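Side-chain contacts in inositol-1,4,5-trisphosphate 5-phosphatase 1 (Schizosaccharomyces pombe, PDB 1I9Z), which removes the 5-phosphate from soluble and lipid inositol polyphosphates, through the catalytic domain described here, and helps control cellular phosphoinositide levels in membrane traffic and signalling: residues 52-57 with 93-98; 58-63 with 86-91; 79-84 with 114-119; 161-166 with 194-199. All coordinates share one frame; numbering follows the deposited sequence.

Interaction 1 of 4, residues 52-57 with 93-98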
loop_
_atom_site.group_PDB
_atom_site.type_symbol
_atom_site.label_atom_id
_atom_site.label_comp_id
_atom_site.label_asym_id
_atom_site.label_seq_id
_atom_site.Cartn_x
_atom_site.Cartn_y
_atom_site.Cartn_z
ATOM N N THR A 52 -13.118 1.768 15.486
ATOM C CA THR A 52 -12.469 0.464 15.689
ATOM C C THR A 52 -11.092 0.634 16.350
ATOM O O THR A 52 -10.613 1.759 16.526
ATOM C CB THR A 52 -12.312 -0.330 14.364
ATOM O OG1 THR A 52 -11.151 0.132 13.659
ATOM C CG2 THR A 52 -13.556 -0.152 13.484
ATOM N N PRO A 53 -10.442 -0.480 16.733
ATOM C CA PRO A 53 -9.147 -0.257 17.381
ATOM C C PRO A 53 -8.088 0.359 16.467
ATOM O O PRO A 53 -8.152 0.237 15.246
ATOM C CB PRO A 53 -8.766 -1.653 17.889
ATOM C CG PRO A 53 -10.128 -2.395 17.974
ATOM C CD PRO A 53 -10.777 -1.918 16.706
ATOM N N LEU A 54 -7.144 1.066 17.080
ATOM C CA LEU A 54 -6.051 1.658 16.305
ATOM C C LEU A 54 -5.280 0.501 15.686
ATOM O O LEU A 54 -5.167 -0.600 16.285
ATOM C CB LEU A 54 -5.132 2.441 17.235
ATOM C CG LEU A 54 -5.811 3.550 18.048
ATOM C CD1 LEU A 54 -4.852 3.956 19.155
ATOM C CD2 LEU A 54 -6.157 4.747 17.153
ATOM N N ALA A 55 -4.701 0.734 14.509
ATOM C CA ALA A 55 -3.956 -0.317 13.836
ATOM C C ALA A 55 -2.589 -0.546 14.468
ATOM O O ALA A 55 -2.091 0.311 15.194
ATOM C CB ALA A 55 -3.747 0.058 12.339
ATOM N N ASP A 56 -1.969 -1.657 14.115
ATOM C CA ASP A 56 -0.604 -1.931 14.580
ATOM C C ASP A 56 0.401 -1.137 13.739
ATOM O O ASP A 56 1.429 -0.670 14.234
ATOM C CB ASP A 56 -0.335 -3.415 14.440
ATOM C CG ASP A 56 -1.257 -4.227 15.375
ATOM O OD1 ASP A 56 -1.274 -3.877 16.564
ATOM O OD2 ASP A 56 -1.937 -5.159 14.937
ATOM N N ILE A 57 0.078 -0.984 12.454
ATOM C CA ILE A 57 0.982 -0.315 11.528
ATOM C C ILE A 57 0.166 0.670 10.713
ATOM O O ILE A 57 -0.882 0.289 10.205
ATOM C CB ILE A 57 1.628 -1.358 10.564
ATOM C CG1 ILE A 57 2.334 -2.429 11.397
ATOM C CG2 ILE A 57 2.643 -0.688 9.615
ATOM C CD1 ILE A 57 2.959 -3.562 10.575
ATOM N N ASN A 93 0.014 9.471 18.662
ATOM C CA ASN A 93 0.338 9.336 20.062
ATOM C C ASN A 93 -0.707 9.958 20.959
ATOM O O ASN A 93 -0.900 9.506 22.114
ATOM C CB ASN A 93 1.736 9.884 20.304
ATOM C CG ASN A 93 2.810 8.921 19.803
ATOM O OD1 ASN A 93 2.855 7.759 20.207
ATOM N ND2 ASN A 93 3.662 9.399 18.926
ATOM N N GLY A 94 -1.401 10.954 20.408
ATOM C CA GLY A 94 -2.473 11.640 21.103
ATOM C C GLY A 94 -3.600 10.689 21.458
ATOM O O GLY A 94 -4.390 10.930 22.390
ATOM N N LYS A 95 -3.695 9.598 20.714
ATOM C CA LYS A 95 -4.703 8.614 20.993
ATOM C C LYS A 95 -4.138 7.596 21.992
ATOM O O LYS A 95 -4.861 6.725 22.457
ATOM C CB LYS A 95 -5.118 7.955 19.675
ATOM C CG LYS A 95 -5.663 8.992 18.701
ATOM C CD LYS A 95 -7.130 9.322 18.943
ATOM C CE LYS A 95 -8.048 8.362 18.177
ATOM N NZ LYS A 95 -9.528 8.715 18.257
ATOM N N CYS A 96 -2.849 7.699 22.314
ATOM C CA CYS A 96 -2.212 6.783 23.267
ATOM C C CYS A 96 -2.069 7.419 24.635
ATOM O O CYS A 96 -0.954 7.828 25.079
ATOM C CB CYS A 96 -0.859 6.343 22.745
ATOM S SG CYS A 96 -1.108 5.340 21.206
ATOM N N THR A 97 -3.198 7.457 25.322
ATOM C CA THR A 97 -3.247 8.099 26.629
ATOM C C THR A 97 -2.541 7.374 27.741
ATOM O O THR A 97 -2.117 8.003 28.717
ATOM C CB THR A 97 -4.665 8.355 27.006
ATOM O OG1 THR A 97 -5.397 7.138 26.913
ATOM C CG2 THR A 97 -5.254 9.362 26.054
ATOM N N SER A 98 -2.399 6.063 27.603
ATOM C CA SER A 98 -1.690 5.299 28.618
ATOM C C SER A 98 -0.563 4.535 27.952
ATOM O O SER A 98 -0.759 3.857 26.927
ATOM C CB SER A 98 -2.616 4.317 29.352
ATOM O OG SER A 98 -2.752 3.099 28.626
#
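Lys95 and Leu54 make the main touch here, through carbon alone. On the 93-98 side the chain leaves helix 78-94, and the turn that follows is fixed by Cys96 N, which donates to Asn93 O at 2.7 Å. Asn93 itself serves the neighbouring strand 102-110, its OD1 taking the backbone N of Tyr102. At Lys95 both branches of the leucine are met: CB lies 4.0 Å from CD1 of Leu54, and the two side chains pass each other at a slant. The lysine chain then bends at chi2 (-83°) and again at chi3 (-88°), which brings CE of Lys95 to the other methyl, CD2 of Leu54, at 4.2 Å. Phe48 touches both residues. Next comes Cys96, whose SG approaches Leu54 CD1 at 4.5 Å; Tyr102 packs on both Cys96 and Leu54. The contact thus joins the loop leading into strand 57-63 to the turn after helix 78-94, at the surface of the DNase I-like domain. With both leucine methyls against lysine methylenes and the thiol at the outer limit of contact, the attraction is dispersion and burial of apolar surface, which sets little direction.

Interaction 2 of 4, residues 58-63 with 86-91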
loop_
_atom_site.group_PDB
_atom_site.type_symbol
_atom_site.label_atom_id
_atom_site.label_comp_id
_atom_site.label_asym_id
_atom_site.label_seq_id
_atom_site.Cartn_x
_atom_site.Cartn_y
_atom_site.Cartn_z
ATOM N N TYR A 58 0.635 1.932 10.668
ATOM C CA TYR A 58 0.051 2.946 9.813
ATOM C C TYR A 58 1.022 3.239 8.656
ATOM O O TYR A 58 2.219 3.594 8.886
ATOM C CB TYR A 58 -0.215 4.257 10.548
ATOM C CG TYR A 58 -1.410 4.197 11.408
ATOM C CD1 TYR A 58 -1.333 3.594 12.647
ATOM C CD2 TYR A 58 -2.654 4.703 10.964
ATOM C CE1 TYR A 58 -2.457 3.445 13.448
ATOM C CE2 TYR A 58 -3.820 4.581 11.798
ATOM C CZ TYR A 58 -3.685 3.925 13.025
ATOM O OH TYR A 58 -4.759 3.665 13.838
ATOM N N VAL A 59 0.521 3.107 7.414
ATOM C CA VAL A 59 1.364 3.356 6.242
ATOM C C VAL A 59 0.711 4.549 5.564
ATOM O O VAL A 59 -0.414 4.484 5.086
ATOM C CB VAL A 59 1.412 2.073 5.288
ATOM C CG1 VAL A 59 2.208 2.435 3.966
ATOM C CG2 VAL A 59 2.075 0.886 6.055
ATOM N N VAL A 60 1.417 5.682 5.540
ATOM C CA VAL A 60 0.894 6.913 4.981
ATOM C C VAL A 60 1.708 7.413 3.794
ATOM O O VAL A 60 2.928 7.618 3.902
ATOM C CB VAL A 60 0.894 8.031 6.072
ATOM C CG1 VAL A 60 0.160 9.302 5.557
ATOM C CG2 VAL A 60 0.240 7.486 7.401
ATOM N N GLY A 61 1.021 7.619 2.670
ATOM C CA GLY A 61 1.652 8.121 1.486
ATOM C C GLY A 61 1.041 9.442 1.079
ATOM O O GLY A 61 -0.214 9.613 1.027
ATOM N N PHE A 62 1.918 10.405 0.803
ATOM C CA PHE A 62 1.510 11.726 0.349
ATOM C C PHE A 62 2.012 11.993 -1.048
ATOM O O PHE A 62 3.114 11.470 -1.440
ATOM C CB PHE A 62 2.124 12.863 1.247
ATOM C CG PHE A 62 1.587 12.870 2.634
ATOM C CD1 PHE A 62 2.364 12.440 3.686
ATOM C CD2 PHE A 62 0.298 13.333 2.890
ATOM C CE1 PHE A 62 1.844 12.482 5.040
ATOM C CE2 PHE A 62 -0.237 13.373 4.242
ATOM C CZ PHE A 62 0.552 12.951 5.297
ATOM N N GLN A 63 1.197 12.728 -1.832
ATOM C CA GLN A 63 1.645 13.239 -3.125
ATOM C C GLN A 63 1.539 14.772 -3.075
ATOM O O GLN A 63 0.711 15.341 -2.332
ATOM C CB GLN A 63 0.869 12.686 -4.300
ATOM C CG GLN A 63 0.885 11.095 -4.279
ATOM C CD GLN A 63 -0.174 10.563 -3.338
ATOM O OE1 GLN A 63 -1.272 11.134 -3.263
ATOM N NE2 GLN A 63 0.115 9.449 -2.659
ATOM N N SER A 86 5.807 14.963 11.764
ATOM C CA SER A 86 5.571 15.385 13.136
ATOM C C SER A 86 4.064 15.446 13.391
ATOM O O SER A 86 3.599 15.102 14.513
ATOM C CB SER A 86 6.206 16.800 13.349
ATOM O OG SER A 86 5.727 17.355 14.557
ATOM N N CYS A 87 3.297 15.916 12.399
ATOM C CA CYS A 87 1.837 15.982 12.613
ATOM C C CYS A 87 1.198 14.608 12.782
ATOM O O CYS A 87 0.351 14.396 13.655
ATOM C CB CYS A 87 1.112 16.736 11.491
ATOM S SG CYS A 87 1.403 18.508 11.454
ATOM N N VAL A 88 1.569 13.651 11.921
ATOM C CA VAL A 88 0.998 12.325 12.051
ATOM C C VAL A 88 1.395 11.669 13.369
ATOM O O VAL A 88 0.549 11.073 14.091
ATOM C CB VAL A 88 1.453 11.441 10.839
ATOM C CG1 VAL A 88 0.964 10.017 11.024
ATOM C CG2 VAL A 88 0.931 12.051 9.551
ATOM N N LYS A 89 2.674 11.780 13.725
ATOM C CA LYS A 89 3.140 11.185 14.961
ATOM C C LYS A 89 2.378 11.786 16.158
ATOM O O LYS A 89 1.987 11.066 17.067
ATOM C CB LYS A 89 4.650 11.454 15.120
ATOM C CG LYS A 89 5.377 10.728 16.286
ATOM C CD LYS A 89 6.918 11.144 16.374
ATOM C CE LYS A 89 7.819 10.570 15.169
ATOM N NZ LYS A 89 7.693 11.144 13.720
ATOM N N ARG A 90 2.181 13.099 16.156
ATOM C CA ARG A 90 1.476 13.737 17.321
ATOM C C ARG A 90 0.049 13.194 17.398
ATOM O O ARG A 90 -0.497 12.886 18.459
ATOM C CB ARG A 90 1.403 15.248 17.165
ATOM C CG ARG A 90 2.158 16.003 18.246
ATOM C CD ARG A 90 2.184 17.519 17.989
ATOM N NE ARG A 90 2.925 17.811 16.761
ATOM C CZ ARG A 90 2.723 18.881 15.988
ATOM N NH1 ARG A 90 1.792 19.774 16.320
ATOM N NH2 ARG A 90 3.433 19.059 14.885
ATOM N N LEU A 91 -0.560 13.081 16.249
ATOM C CA LEU A 91 -1.922 12.594 16.200
ATOM C C LEU A 91 -2.046 11.134 16.652
ATOM O O LEU A 91 -2.928 10.785 17.481
ATOM C CB LEU A 91 -2.411 12.861 14.763
ATOM C CG LEU A 91 -3.858 12.869 14.328
ATOM C CD1 LEU A 91 -4.756 13.877 15.116
ATOM C CD2 LEU A 91 -3.794 13.254 12.847
#
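Val88 meets both Val60 and Phe62, and between 58-63 and 86-91 the contact is made by these apolar touches. The valine divides its two methyls between them: CG1 faces CG2 of Val60 at 4.5 Å, while CG2 comes to CZ of Phe62 at 4.4 Å. Against the phenylalanine the methyl arrives at the rim of the ring, near its plane, and not over a face. With chi1 of -67°, Phe62 has CG anti to its carbonyl carbon, and the ring reaches out from the strand with CZ leading toward the helix. Both separations are loose for methyl and ring carbons, in keeping with the 8.9 Å between the CA atoms of Val60 and Val88, and other residues share the layer: Trp46 touches Val60, and Phe118 reaches Val88.

This is a helix laid on one face of the mixed sheet of an endonuclease/exonuclease/phosphatase domain, a DNase I-like fold in which two sheets are layered between helices. Strand 57-63 is an inner strand of its sheet, and the other face turns toward the second sheet, where Val59 points.

The hydrogen bonds inside 86-91 run along the helix. Arg90 N donates to Ser86 O at 3.0 Å and Leu91 N to Cys87 O at 3.0 Å, as in a regular alpha-helix. One turn of it also carries a side-chain bond: Arg90 NH2 donates to Ser86 OG at 2.9 Å, nearly straight at 163° and close to the guanidinium plane, which ties the arginine head back along the helix.

Interaction 3 of 4, residues 79-84 with 114-119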
loop_
_atom_site.group_PDB
_atom_site.type_symbol
_atom_site.label_atom_id
_atom_site.label_comp_id
_atom_site.label_asym_id
_atom_site.label_seq_id
_atom_site.Cartn_x
_atom_site.Cartn_y
_atom_site.Cartn_z
ATOM N N ALA A 79 11.990 19.386 4.613
ATOM C CA ALA A 79 11.389 20.111 5.720
ATOM C C ALA A 79 9.882 19.964 5.770
ATOM O O ALA A 79 9.277 19.798 6.851
ATOM C CB ALA A 79 11.724 21.603 5.611
ATOM N N LYS A 80 9.264 20.110 4.610
ATOM C CA LYS A 80 7.803 20.037 4.584
ATOM C C LYS A 80 7.369 18.615 4.902
ATOM O O LYS A 80 6.424 18.413 5.641
ATOM C CB LYS A 80 7.262 20.482 3.236
ATOM C CG LYS A 80 7.100 22.029 3.125
ATOM C CD LYS A 80 6.877 22.438 1.657
ATOM C CE LYS A 80 6.789 23.962 1.506
ATOM N NZ LYS A 80 5.556 24.509 2.163
ATOM N N ARG A 81 8.125 17.642 4.395
ATOM C CA ARG A 81 7.793 16.230 4.696
ATOM C C ARG A 81 7.901 16.000 6.225
ATOM O O ARG A 81 7.045 15.391 6.849
ATOM C CB ARG A 81 8.785 15.287 3.988
ATOM C CG ARG A 81 8.420 13.857 4.321
ATOM C CD ARG A 81 9.529 12.950 3.897
ATOM N NE ARG A 81 10.548 12.902 4.951
ATOM C CZ ARG A 81 11.848 13.076 4.706
ATOM N NH1 ARG A 81 12.275 13.328 3.474
ATOM N NH2 ARG A 81 12.728 12.923 5.687
ATOM N N ARG A 82 8.945 16.553 6.851
ATOM C CA ARG A 82 9.078 16.362 8.270
ATOM C C ARG A 82 7.975 17.016 9.093
ATOM O O ARG A 82 7.716 16.547 10.192
ATOM C CB ARG A 82 10.467 16.853 8.743
ATOM C CG ARG A 82 11.539 15.887 8.253
ATOM C CD ARG A 82 12.998 16.299 8.564
ATOM N NE ARG A 82 13.839 15.161 8.162
ATOM C CZ ARG A 82 14.997 15.246 7.513
ATOM N NH1 ARG A 82 15.476 16.450 7.174
ATOM N NH2 ARG A 82 15.662 14.123 7.222
ATOM N N GLU A 83 7.366 18.080 8.583
ATOM C CA GLU A 83 6.248 18.732 9.318
ATOM C C GLU A 83 5.056 17.748 9.340
ATOM O O GLU A 83 4.338 17.598 10.326
ATOM C CB GLU A 83 5.811 19.993 8.596
ATOM C CG GLU A 83 6.789 21.177 8.738
ATOM C CD GLU A 83 6.311 22.377 7.923
ATOM O OE1 GLU A 83 5.179 22.832 8.189
ATOM O OE2 GLU A 83 7.045 22.850 7.021
ATOM N N TRP A 84 4.832 17.093 8.189
ATOM C CA TRP A 84 3.771 16.108 8.114
ATOM C C TRP A 84 4.092 14.942 9.042
ATOM O O TRP A 84 3.210 14.460 9.749
ATOM C CB TRP A 84 3.605 15.603 6.644
ATOM C CG TRP A 84 2.908 16.611 5.851
ATOM C CD1 TRP A 84 3.430 17.409 4.885
ATOM C CD2 TRP A 84 1.509 16.885 5.905
ATOM N NE1 TRP A 84 2.428 18.145 4.298
ATOM C CE2 TRP A 84 1.238 17.856 4.920
ATOM C CE3 TRP A 84 0.451 16.394 6.699
ATOM C CZ2 TRP A 84 -0.067 18.375 4.678
ATOM C CZ3 TRP A 84 -0.868 16.892 6.453
ATOM C CH2 TRP A 84 -1.092 17.881 5.445
ATOM N N ALA A 114 5.867 11.171 -0.796
ATOM C CA ALA A 114 6.556 10.629 0.376
ATOM C C ALA A 114 5.793 9.459 0.999
ATOM O O ALA A 114 4.556 9.368 0.914
ATOM C CB ALA A 114 6.777 11.745 1.443
ATOM N N LEU A 115 6.531 8.576 1.630
ATOM C CA LEU A 115 5.949 7.403 2.286
ATOM C C LEU A 115 6.517 7.375 3.700
ATOM O O LEU A 115 7.725 7.536 3.904
ATOM C CB LEU A 115 6.380 6.082 1.548
ATOM C CG LEU A 115 5.741 4.807 2.115
ATOM C CD1 LEU A 115 4.160 4.846 1.852
ATOM C CD2 LEU A 115 6.426 3.546 1.430
ATOM N N MET A 116 5.652 7.229 4.689
ATOM C CA MET A 116 6.163 7.149 6.040
ATOM C C MET A 116 5.396 6.046 6.737
ATOM O O MET A 116 4.145 5.906 6.562
ATOM C CB MET A 116 5.993 8.505 6.765
ATOM C CG MET A 116 4.579 9.002 6.735
ATOM S SD MET A 116 4.464 10.792 7.345
ATOM C CE MET A 116 5.152 11.676 6.116
ATOM N N ILE A 117 6.120 5.254 7.534
ATOM C CA ILE A 117 5.495 4.114 8.193
ATOM C C ILE A 117 5.698 4.204 9.720
ATOM O O ILE A 117 6.831 4.445 10.192
ATOM C CB ILE A 117 6.107 2.796 7.620
ATOM C CG1 ILE A 117 5.740 2.653 6.115
ATOM C CG2 ILE A 117 5.512 1.562 8.444
ATOM C CD1 ILE A 117 6.172 1.294 5.507
ATOM N N PHE A 118 4.577 4.117 10.457
ATOM C CA PHE A 118 4.593 4.140 11.917
ATOM C C PHE A 118 4.088 2.813 12.475
ATOM O O PHE A 118 3.222 2.172 11.865
ATOM C CB PHE A 118 3.691 5.242 12.438
ATOM C CG PHE A 118 4.087 6.608 11.994
ATOM C CD1 PHE A 118 3.648 7.119 10.768
ATOM C CD2 PHE A 118 4.878 7.406 12.820
ATOM C CE1 PHE A 118 4.006 8.411 10.388
ATOM C CE2 PHE A 118 5.227 8.703 12.426
ATOM C CZ PHE A 118 4.790 9.178 11.222
ATOM N N CYS A 119 4.601 2.356 13.607
ATOM C CA CYS A 119 4.045 1.119 14.194
ATOM C C CYS A 119 3.991 1.315 15.696
ATOM O O CYS A 119 4.624 2.259 16.248
ATOM C CB CYS A 119 4.910 -0.105 13.871
ATOM S SG CYS A 119 6.647 0.044 14.370
#
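Arg81, whose aliphatic stem lies against Ala114, sends its polar end elsewhere: NE forms a salt bridge with Glu85, one turn on in the helix, and NH1 is hydrogen-bonded to OE1 of Gln109 on strand 102-110. Against Ala114 the arginine presents only methylenes. CG and CD of Arg81 both stand 3.9 Å from CB of Ala114, so the methyl sits beside two successive carbons. The stem leaves the helix with CG opposite the backbone N (chi1 180°), stays extended through chi2 and turns at chi3 (84°), about the CG-CD bond that lies beside the methyl, which carries NE off toward Glu85.

Helix 78-94 here runs over the sheet of this DNase I-like domain at a shallow slant: the axes of the short segments 79-84 and 114-119 are 10.2 Å apart and their directions differ by 34°. Strand 113-120 lies between 102-110 and 57-63 in that sheet.

Two residues along the strand, Met116 sends CE against Arg81 and Trp84. It lies 4.2 Å from Arg81 O, a packing contact, 4.3 Å from CG of Arg81 and 4.3 Å from CB of Trp84. The indole itself leads away from the strand, toward the ring of Phe62, which also touches Met116.

Interaction 4 of 4, residues 161-166 with 194-199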
loop_
_atom_site.group_PDB
_atom_site.type_symbol
_atom_site.label_atom_id
_atom_site.label_comp_id
_atom_site.label_asym_id
_atom_site.label_seq_id
_atom_site.Cartn_x
_atom_site.Cartn_y
_atom_site.Cartn_z
ATOM N N CYS A 161 5.776 -5.301 1.607
ATOM C CA CYS A 161 6.348 -4.225 0.856
ATOM C C CYS A 161 5.276 -3.209 0.562
ATOM O O CYS A 161 4.196 -3.571 0.059
ATOM C CB CYS A 161 6.987 -4.726 -0.440
ATOM S SG CYS A 161 7.672 -3.423 -1.513
ATOM N N PHE A 162 5.560 -1.938 0.892
ATOM C CA PHE A 162 4.648 -0.849 0.646
ATOM C C PHE A 162 5.206 0.156 -0.361
ATOM O O PHE A 162 6.391 0.615 -0.263
ATOM C CB PHE A 162 4.309 -0.130 1.974
ATOM C CG PHE A 162 3.603 -0.997 2.901
ATOM C CD1 PHE A 162 4.314 -1.772 3.830
ATOM C CD2 PHE A 162 2.185 -1.110 2.814
ATOM C CE1 PHE A 162 3.642 -2.646 4.694
ATOM C CE2 PHE A 162 1.510 -1.973 3.662
ATOM C CZ PHE A 162 2.227 -2.734 4.594
ATOM N N ILE A 163 4.357 0.515 -1.330
ATOM C CA ILE A 163 4.752 1.445 -2.349
ATOM C C ILE A 163 3.719 2.521 -2.557
ATOM O O ILE A 163 2.536 2.204 -2.720
ATOM C CB ILE A 163 4.915 0.759 -3.723
ATOM C CG1 ILE A 163 5.759 -0.505 -3.569
ATOM C CG2 ILE A 163 5.516 1.722 -4.747
ATOM C CD1 ILE A 163 5.137 -1.688 -4.168
ATOM N N THR A 164 4.134 3.800 -2.476
ATOM C CA THR A 164 3.198 4.855 -2.865
ATOM C C THR A 164 3.750 5.514 -4.150
ATOM O O THR A 164 4.957 5.530 -4.387
ATOM C CB THR A 164 2.959 5.932 -1.744
ATOM O OG1 THR A 164 1.846 6.729 -2.136
ATOM C CG2 THR A 164 4.216 6.861 -1.597
ATOM N N SER A 165 2.885 6.033 -5.031
ATOM C CA SER A 165 3.314 6.641 -6.282
ATOM C C SER A 165 2.451 7.798 -6.701
ATOM O O SER A 165 1.314 8.000 -6.170
ATOM C CB SER A 165 3.175 5.621 -7.459
ATOM O OG SER A 165 3.977 4.535 -7.111
ATOM N N HIS A 166 2.985 8.539 -7.662
ATOM C CA HIS A 166 2.247 9.629 -8.303
ATOM C C HIS A 166 2.582 9.401 -9.736
ATOM O O HIS A 166 3.765 9.567 -10.132
ATOM C CB HIS A 166 2.789 10.970 -7.822
ATOM C CG HIS A 166 1.913 12.145 -8.132
ATOM N ND1 HIS A 166 0.790 12.083 -8.940
ATOM C CD2 HIS A 166 2.065 13.449 -7.788
ATOM C CE1 HIS A 166 0.288 13.309 -9.088
ATOM N NE2 HIS A 166 1.046 14.142 -8.391
ATOM N N ARG A 194 16.903 -6.826 -4.394
ATOM C CA ARG A 194 15.578 -7.340 -4.000
ATOM C C ARG A 194 14.440 -6.532 -4.713
ATOM O O ARG A 194 14.460 -5.306 -4.680
ATOM C CB ARG A 194 15.419 -7.181 -2.480
ATOM C CG ARG A 194 14.109 -7.659 -1.943
ATOM C CD ARG A 194 13.765 -6.962 -0.585
ATOM N NE ARG A 194 14.730 -7.090 0.540
ATOM C CZ ARG A 194 14.840 -8.140 1.371
ATOM N NH1 ARG A 194 14.059 -9.225 1.221
ATOM N NH2 ARG A 194 15.695 -8.072 2.417
ATOM N N SER A 195 13.467 -7.200 -5.316
ATOM C CA SER A 195 12.384 -6.512 -6.016
ATOM C C SER A 195 11.155 -6.363 -5.154
ATOM O O SER A 195 11.067 -6.898 -4.065
ATOM C CB SER A 195 11.966 -7.267 -7.281
ATOM O OG SER A 195 11.096 -8.347 -6.920
ATOM N N ILE A 196 10.160 -5.645 -5.656
ATOM C CA ILE A 196 8.959 -5.481 -4.841
ATOM C C ILE A 196 8.122 -6.779 -4.753
ATOM O O ILE A 196 7.348 -7.005 -3.789
ATOM C CB ILE A 196 8.024 -4.339 -5.404
ATOM C CG1 ILE A 196 7.577 -4.637 -6.839
ATOM C CG2 ILE A 196 8.710 -2.983 -5.322
ATOM C CD1 ILE A 196 6.374 -3.834 -7.243
ATOM N N PHE A 197 8.314 -7.677 -5.721
ATOM C CA PHE A 197 7.473 -8.857 -5.770
ATOM C C PHE A 197 7.853 -9.973 -4.851
ATOM O O PHE A 197 7.020 -10.844 -4.533
ATOM C CB PHE A 197 7.381 -9.363 -7.220
ATOM C CG PHE A 197 6.818 -8.330 -8.169
ATOM C CD1 PHE A 197 7.664 -7.601 -9.009
ATOM C CD2 PHE A 197 5.453 -8.040 -8.166
ATOM C CE1 PHE A 197 7.175 -6.595 -9.836
ATOM C CE2 PHE A 197 4.930 -7.036 -8.987
ATOM C CZ PHE A 197 5.796 -6.308 -9.826
ATOM N N ASN A 198 9.098 -9.913 -4.371
ATOM C CA ASN A 198 9.647 -10.911 -3.479
ATOM C C ASN A 198 9.139 -10.726 -2.043
ATOM O O ASN A 198 9.975 -10.666 -1.146
ATOM C CB ASN A 198 11.194 -10.775 -3.463
ATOM C CG ASN A 198 11.862 -10.957 -4.866
ATOM O OD1 ASN A 198 12.929 -10.311 -5.177
ATOM N ND2 ASN A 198 11.289 -11.854 -5.691
ATOM N N HIS A 199 7.810 -10.626 -1.835
ATOM C CA HIS A 199 7.166 -10.440 -0.548
ATOM C C HIS A 199 5.845 -11.197 -0.449
ATOM O O HIS A 199 5.153 -11.354 -1.464
ATOM C CB HIS A 199 6.835 -8.946 -0.348
ATOM C CG HIS A 199 8.061 -8.081 -0.292
ATOM N ND1 HIS A 199 8.662 -7.552 -1.409
ATOM C CD2 HIS A 199 8.883 -7.808 0.743
ATOM C CE1 HIS A 199 9.820 -6.998 -1.070
ATOM N NE2 HIS A 199 9.980 -7.149 0.234
#
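Cys161 lies over a face of the His199 ring, its CB 3.5 Å from the ring centroid and only 13° off the normal, a CH-pi contact. The sulfur sits over the same face but farther, 4.5 Å from the centroid, and it turns instead to Ile196, where SG meets CG2 at 4.0 Å. Ile163, two residues along the strand, adds CD1 against CD1 of Ile196 at 3.9 Å, the two isoleucines crossing at about a right angle. The chi1 of Ile196 (59°) puts CG2 anti to its carbonyl carbon, where it meets both Cys161 SG and Ile163 CD1.

Further out, bonds in the loop, and one to strand 147-155, fix these groups. His199 ND1 donates to Ile196 O at 2.8 Å, meeting the oxygen from above its carbonyl plane, while NE2 is hydrogen-bonded to Arg152 NE. Ser195 starts an ST turn, its OG accepting from Phe197 N at 3.1 Å.

With an alanine here in place of His199, Ile196 O and Arg152 NE would probably lose their imidazole partners and Cys161 CB its covering face.

The loop packs on one face of strand 158-166, in the second sheet of the DNase I-like domain, and Trp204 of strand 201-205 touches both isoleucines. Held by both nitrogens, the imidazole offers its face to Cys161 CB, while SG and the isoleucines add dispersion contacts.

From the N terminus, the loop 52-57 comes first and runs straight into strand 58-63; helix 78-94 then supplies 79-84, 86-91 and the start of 93-98. Interaction 1 closes a loop that contains the shorter one closed by interaction 2. Interaction 3 closes the loop from the helix through strand 102-110 and crosses both, because 79-84 lies inside their loops while 114-119 lies beyond them. Interactions 2 and 3, with centres 6 Å apart, lay the same helix on neighbouring strands of one sheet, Phe62 N and Ala114 O linking the strands. Interaction 4 follows in series, closing the link from strand 158-166 to 201-205 in the second sheet; the sheets meet where Val59 and Leu115 pack on Phe162.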